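Local atomic coordinates of actinorhodin polyketide putative beta-ketoacyl synthase 2 (Streptomyces coelicolor A3, PDB entry 1TQY), a protein that acts as the chain length factor of the actinorhodin polyketide synthase, a member of the beta-ketoacyl-ACP synthase family probably involved in building the polyketide chain. Residues B[10-22]-B[252-264]. Numbering follows the deposited sequence.
With NA (sodium ion), chain K.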
loop_
_atom_site.group_PDB
_atom_site.type_symbol
_atom_site.label_atom_id
_atom_site.label_comp_id
_atom_site.label_asym_id
_atom_site.label_seq_id
_atom_site.Cartn_x
_atom_site.Cartn_y
_atom_site.Cartn_z
ATOM N N SER B 10 24.433 3.960 5.166
ATOM C CA SER B 10 24.614 2.663 4.446
ATOM C C SER B 10 23.648 1.592 4.959
ATOM O O SER B 10 23.669 1.247 6.138
ATOM C CB SER B 10 26.058 2.182 4.614
ATOM O OG SER B 10 26.297 1.002 3.867
ATOM N N VAL B 11 22.808 1.069 4.071
ATOM C CA VAL B 11 21.833 0.043 4.447
ATOM C C VAL B 11 22.264 -1.337 3.965
ATOM O O VAL B 11 22.461 -1.547 2.771
ATOM C CB VAL B 11 20.441 0.349 3.853
ATOM C CG1 VAL B 11 19.444 -0.744 4.242
ATOM C CG2 VAL B 11 19.962 1.701 4.341
ATOM N N LEU B 12 22.395 -2.281 4.888
ATOM C CA LEU B 12 22.819 -3.623 4.522
ATOM C C LEU B 12 21.693 -4.647 4.614
ATOM O O LEU B 12 20.709 -4.442 5.320
ATOM C CB LEU B 12 23.974 -4.065 5.426
ATOM C CG LEU B 12 25.147 -3.087 5.572
ATOM C CD1 LEU B 12 26.095 -3.595 6.641
ATOM C CD2 LEU B 12 25.870 -2.937 4.242
ATOM N N ILE B 13 21.852 -5.739 3.872
ATOM C CA ILE B 13 20.902 -6.846 3.873
ATOM C C ILE B 13 21.617 -7.881 4.746
ATOM O O ILE B 13 22.586 -8.508 4.301
ATOM C CB ILE B 13 20.731 -7.479 2.462
ATOM C CG1 ILE B 13 20.528 -6.394 1.399
ATOM C CG2 ILE B 13 19.572 -8.482 2.479
ATOM C CD1 ILE B 13 19.228 -5.671 1.479
ATOM N N THR B 14 21.153 -8.057 5.976
ATOM C CA THR B 14 21.796 -8.993 6.895
ATOM C C THR B 14 21.139 -10.363 6.980
ATOM O O THR B 14 21.783 -11.344 7.356
ATOM C CB THR B 14 21.854 -8.408 8.318
ATOM O OG1 THR B 14 20.545 -7.979 8.705
ATOM C CG2 THR B 14 22.802 -7.221 8.374
ATOM N N GLY B 15 19.859 -10.430 6.640
ATOM C CA GLY B 15 19.168 -11.701 6.697
ATOM C C GLY B 15 18.128 -11.856 5.609
ATOM O O GLY B 15 17.432 -10.904 5.265
ATOM N N VAL B 16 18.018 -13.053 5.052
ATOM C CA VAL B 16 17.033 -13.281 4.007
ATOM C C VAL B 16 16.181 -14.509 4.301
ATOM O O VAL B 16 16.610 -15.427 4.997
ATOM C CB VAL B 16 17.712 -13.432 2.613
ATOM C CG1 VAL B 16 18.663 -12.258 2.370
ATOM C CG2 VAL B 16 18.450 -14.753 2.519
ATOM N N GLY B 17 14.954 -14.491 3.793
ATOM C CA GLY B 17 14.040 -15.601 3.986
ATOM C C GLY B 17 13.300 -15.847 2.686
ATOM O O GLY B 17 12.570 -14.972 2.211
ATOM N N VAL B 18 13.480 -17.020 2.087
ATOM C CA VAL B 18 12.805 -17.267 0.824
ATOM C C VAL B 18 11.819 -18.418 0.812
ATOM O O VAL B 18 12.064 -19.489 1.368
ATOM C CB VAL B 18 13.814 -17.470 -0.338
ATOM C CG1 VAL B 18 14.953 -16.459 -0.232
ATOM C CG2 VAL B 18 14.327 -18.872 -0.358
ATOM N N VAL B 19 10.673 -18.161 0.196
ATOM C CA VAL B 19 9.626 -19.154 0.040
ATOM C C VAL B 19 9.299 -19.142 -1.455
ATOM O O VAL B 19 8.573 -18.269 -1.945
ATOM C CB VAL B 19 8.385 -18.795 0.914
ATOM C CG1 VAL B 19 8.747 -18.928 2.397
ATOM C CG2 VAL B 19 7.918 -17.371 0.640
ATOM N N ALA B 20 9.857 -20.106 -2.180
ATOM C CA ALA B 20 9.666 -20.183 -3.630
ATOM C C ALA B 20 9.176 -21.520 -4.170
ATOM O O ALA B 20 9.411 -22.569 -3.570
ATOM C CB ALA B 20 10.966 -19.796 -4.326
ATOM N N PRO B 21 8.501 -21.495 -5.332
ATOM C CA PRO B 21 7.979 -22.718 -5.952
ATOM C C PRO B 21 9.048 -23.782 -6.200
ATOM O O PRO B 21 8.726 -24.961 -6.314
ATOM C CB PRO B 21 7.351 -22.211 -7.251
ATOM C CG PRO B 21 6.899 -20.824 -6.882
ATOM C CD PRO B 21 8.093 -20.308 -6.106
ATOM N N ASN B 22 10.313 -23.379 -6.283
ATOM C CA ASN B 22 11.379 -24.355 -6.502
ATOM C C ASN B 22 12.285 -24.505 -5.280
ATOM O O ASN B 22 13.392 -25.029 -5.381
ATOM C CB ASN B 22 12.203 -23.989 -7.751
ATOM C CG ASN B 22 12.849 -22.628 -7.650
ATOM O OD1 ASN B 22 12.417 -21.780 -6.863
ATOM N ND2 ASN B 22 13.872 -22.394 -8.469
ATOM N N ALA B 252 27.463 -2.704 15.572
ATOM C CA ALA B 252 27.322 -2.499 17.008
ATOM C C ALA B 252 26.540 -3.664 17.612
ATOM O O ALA B 252 26.773 -4.057 18.756
ATOM C CB ALA B 252 26.595 -1.187 17.276
ATOM N N ARG B 253 25.615 -4.209 16.825
ATOM C CA ARG B 253 24.770 -5.328 17.232
ATOM C C ARG B 253 25.594 -6.614 17.295
ATOM O O ARG B 253 25.197 -7.589 17.931
ATOM C CB ARG B 253 23.619 -5.478 16.223
ATOM C CG ARG B 253 22.683 -6.653 16.451
ATOM C CD ARG B 253 21.354 -6.443 15.726
ATOM N NE ARG B 253 21.416 -6.702 14.293
ATOM C CZ ARG B 253 21.575 -7.910 13.765
ATOM N NH1 ARG B 253 21.689 -8.964 14.555
ATOM N NH2 ARG B 253 21.614 -8.072 12.447
ATOM N N GLY B 254 26.748 -6.599 16.637
ATOM C CA GLY B 254 27.603 -7.767 16.614
ATOM C C GLY B 254 27.453 -8.526 15.311
ATOM O O GLY B 254 28.023 -9.606 15.132
ATOM N N ARG B 255 26.668 -7.958 14.400
ATOM C CA ARG B 255 26.419 -8.552 13.092
ATOM C C ARG B 255 27.383 -7.911 12.103
ATOM O O ARG B 255 27.116 -6.831 11.582
ATOM C CB ARG B 255 24.968 -8.285 12.660
ATOM C CG ARG B 255 24.592 -8.836 11.292
ATOM C CD ARG B 255 24.628 -10.353 11.273
ATOM N NE ARG B 255 24.283 -10.902 9.963
ATOM C CZ ARG B 255 24.230 -12.202 9.692
ATOM N NH1 ARG B 255 24.500 -13.088 10.640
ATOM N NH2 ARG B 255 23.908 -12.621 8.477
ATOM N N HIS B 256 28.511 -8.573 11.864
ATOM C CA HIS B 256 29.524 -8.062 10.943
ATOM C C HIS B 256 29.448 -8.761 9.594
ATOM O O HIS B 256 30.229 -8.479 8.686
ATOM C CB HIS B 256 30.926 -8.264 11.521
ATOM C CG HIS B 256 31.098 -7.701 12.894
ATOM N ND1 HIS B 256 30.526 -8.273 14.010
ATOM C CD2 HIS B 256 31.757 -6.602 13.330
ATOM C CE1 HIS B 256 30.824 -7.551 15.076
ATOM N NE2 HIS B 256 31.569 -6.531 14.691
ATOM N N ASP B 257 28.508 -9.683 9.466
ATOM C CA ASP B 257 28.361 -10.408 8.222
ATOM C C ASP B 257 27.027 -10.048 7.568
ATOM O O ASP B 257 25.992 -9.989 8.235
ATOM C CB ASP B 257 28.461 -11.911 8.505
ATOM C CG ASP B 257 28.545 -12.739 7.246
ATOM O OD1 ASP B 257 29.255 -12.320 6.300
ATOM O OD2 ASP B 257 27.915 -13.824 7.214
ATOM N N ALA B 258 27.059 -9.780 6.265
ATOM C CA ALA B 258 25.847 -9.429 5.531
ATOM C C ALA B 258 25.901 -9.950 4.098
ATOM O O ALA B 258 26.897 -10.534 3.681
ATOM C CB ALA B 258 25.641 -7.914 5.544
ATOM N N TYR B 259 24.822 -9.743 3.351
ATOM C CA TYR B 259 24.740 -10.203 1.969
ATOM C C TYR B 259 25.197 -9.131 0.993
ATOM O O TYR B 259 25.748 -9.432 -0.061
ATOM C CB TYR B 259 23.303 -10.606 1.649
ATOM C CG TYR B 259 22.854 -11.877 2.331
ATOM C CD1 TYR B 259 22.910 -13.099 1.668
ATOM C CD2 TYR B 259 22.371 -11.860 3.641
ATOM C CE1 TYR B 259 22.494 -14.275 2.292
ATOM C CE2 TYR B 259 21.956 -13.031 4.273
ATOM C CZ TYR B 259 22.019 -14.231 3.591
ATOM O OH TYR B 259 21.601 -15.394 4.193
ATOM N N GLY B 260 24.954 -7.878 1.348
ATOM C CA GLY B 260 25.346 -6.796 0.481
ATOM C C GLY B 260 24.721 -5.504 0.945
ATOM O O GLY B 260 24.071 -5.449 1.994
ATOM N N GLU B 261 24.916 -4.461 0.148
ATOM C CA GLU B 261 24.391 -3.139 0.446
ATOM C C GLU B 261 23.347 -2.748 -0.584
ATOM O O GLU B 261 23.478 -3.059 -1.767
ATOM C CB GLU B 261 25.529 -2.112 0.410
ATOM C CG GLU B 261 25.083 -0.675 0.630
ATOM C CD GLU B 261 26.142 0.343 0.217
ATOM O OE1 GLU B 261 27.339 -0.017 0.183
ATOM O OE2 GLU B 261 25.774 1.504 -0.062
ATOM N N LEU B 262 22.302 -2.075 -0.130
ATOM C CA LEU B 262 21.268 -1.597 -1.030
ATOM C C LEU B 262 21.772 -0.184 -1.341
ATOM O O LEU B 262 21.486 0.757 -0.603
ATOM C CB LEU B 262 19.925 -1.536 -0.305
ATOM C CG LEU B 262 18.675 -1.675 -1.166
ATOM C CD1 LEU B 262 17.480 -1.095 -0.418
ATOM C CD2 LEU B 262 18.847 -0.966 -2.490
ATOM N N ALA B 263 22.529 -0.046 -2.423
ATOM C CA ALA B 263 23.130 1.233 -2.796
ATOM C C ALA B 263 22.194 2.338 -3.257
ATOM O O ALA B 263 22.317 3.482 -2.818
ATOM C CB ALA B 263 24.206 0.993 -3.852
ATOM N N GLY B 264 21.275 2.010 -4.160
ATOM C CA GLY B 264 20.349 3.014 -4.655
ATOM C C GLY B 264 19.012 2.419 -5.053
ATOM O O GLY B 264 18.905 1.209 -5.288
HETATM NA NA NA K . 6.918 -26.250 -6.718
HETATM O O HOH W 1 23.241 2.142 1.333
HETATM O O HOH W 2 8.294 -27.876 -7.680
HETATM O O HOH W 3 4.734 -27.368 -8.419
HETATM O O HOH W 4 7.142 -26.795 -4.885
#
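Val11 and Ile13 carry the backbone pairing of strand 11-20 with strand 260-264, which run antiparallel, their axes at 143°. Leu262 N donates to Val11 O at 3.0 Å and Ile13 N to Gly260 O at 2.9 Å; just before the second strand, Tyr259 N adds an almost straight bond to Ile13 O at 2.7 Å. A water extends the pairing at its start, accepting from Val11 N and donating to Leu262 O and Glu261 OE2. In the non-hydrogen-bonded pair Leu12-Glu261, Leu12 CD2 rests 3.9 Å from Glu261 CB.

Such pairing belongs to the thiolase-like fold of ketosynthases: strand 11-20, of the N-terminal half, lies between strands 238-246 and 260-269, and the latter leads into the C-terminal half. Helix 247-253, ending in a Schellman motif at Gly254, and the loop after it connect strand 238-246 to strand 260-269.

Apolar contact centres on the Tyr259 ring. Val16 CG1 sits over the middle of one face in a CH-pi contact, 3.9 Å from the centroid, while CG2 reaches toward Tyr259 CZ and OH. Ile13 O lies at the ring edge, and the hydroxyl bonds to Asp93, which also takes Val16 N. Ala258 CB packs against Ile13 O, with Leu12 CB and Thr14 CG2 beside it.

Polar side chains gather at Thr14. Arg255 bends at chi2 (66°), laying its CG against Thr14 CG2 and bringing NH2 within 2.7 Å of Thr14 O, a weak bond at 122°. Glu245 accepts from Thr14 OG1 and forms a salt bridge with Arg253, whose guanidinium edge lies near that oxygen without a hydrogen bond to it. Farther along, Pro21 O and Gln58 O bind a sodium ion.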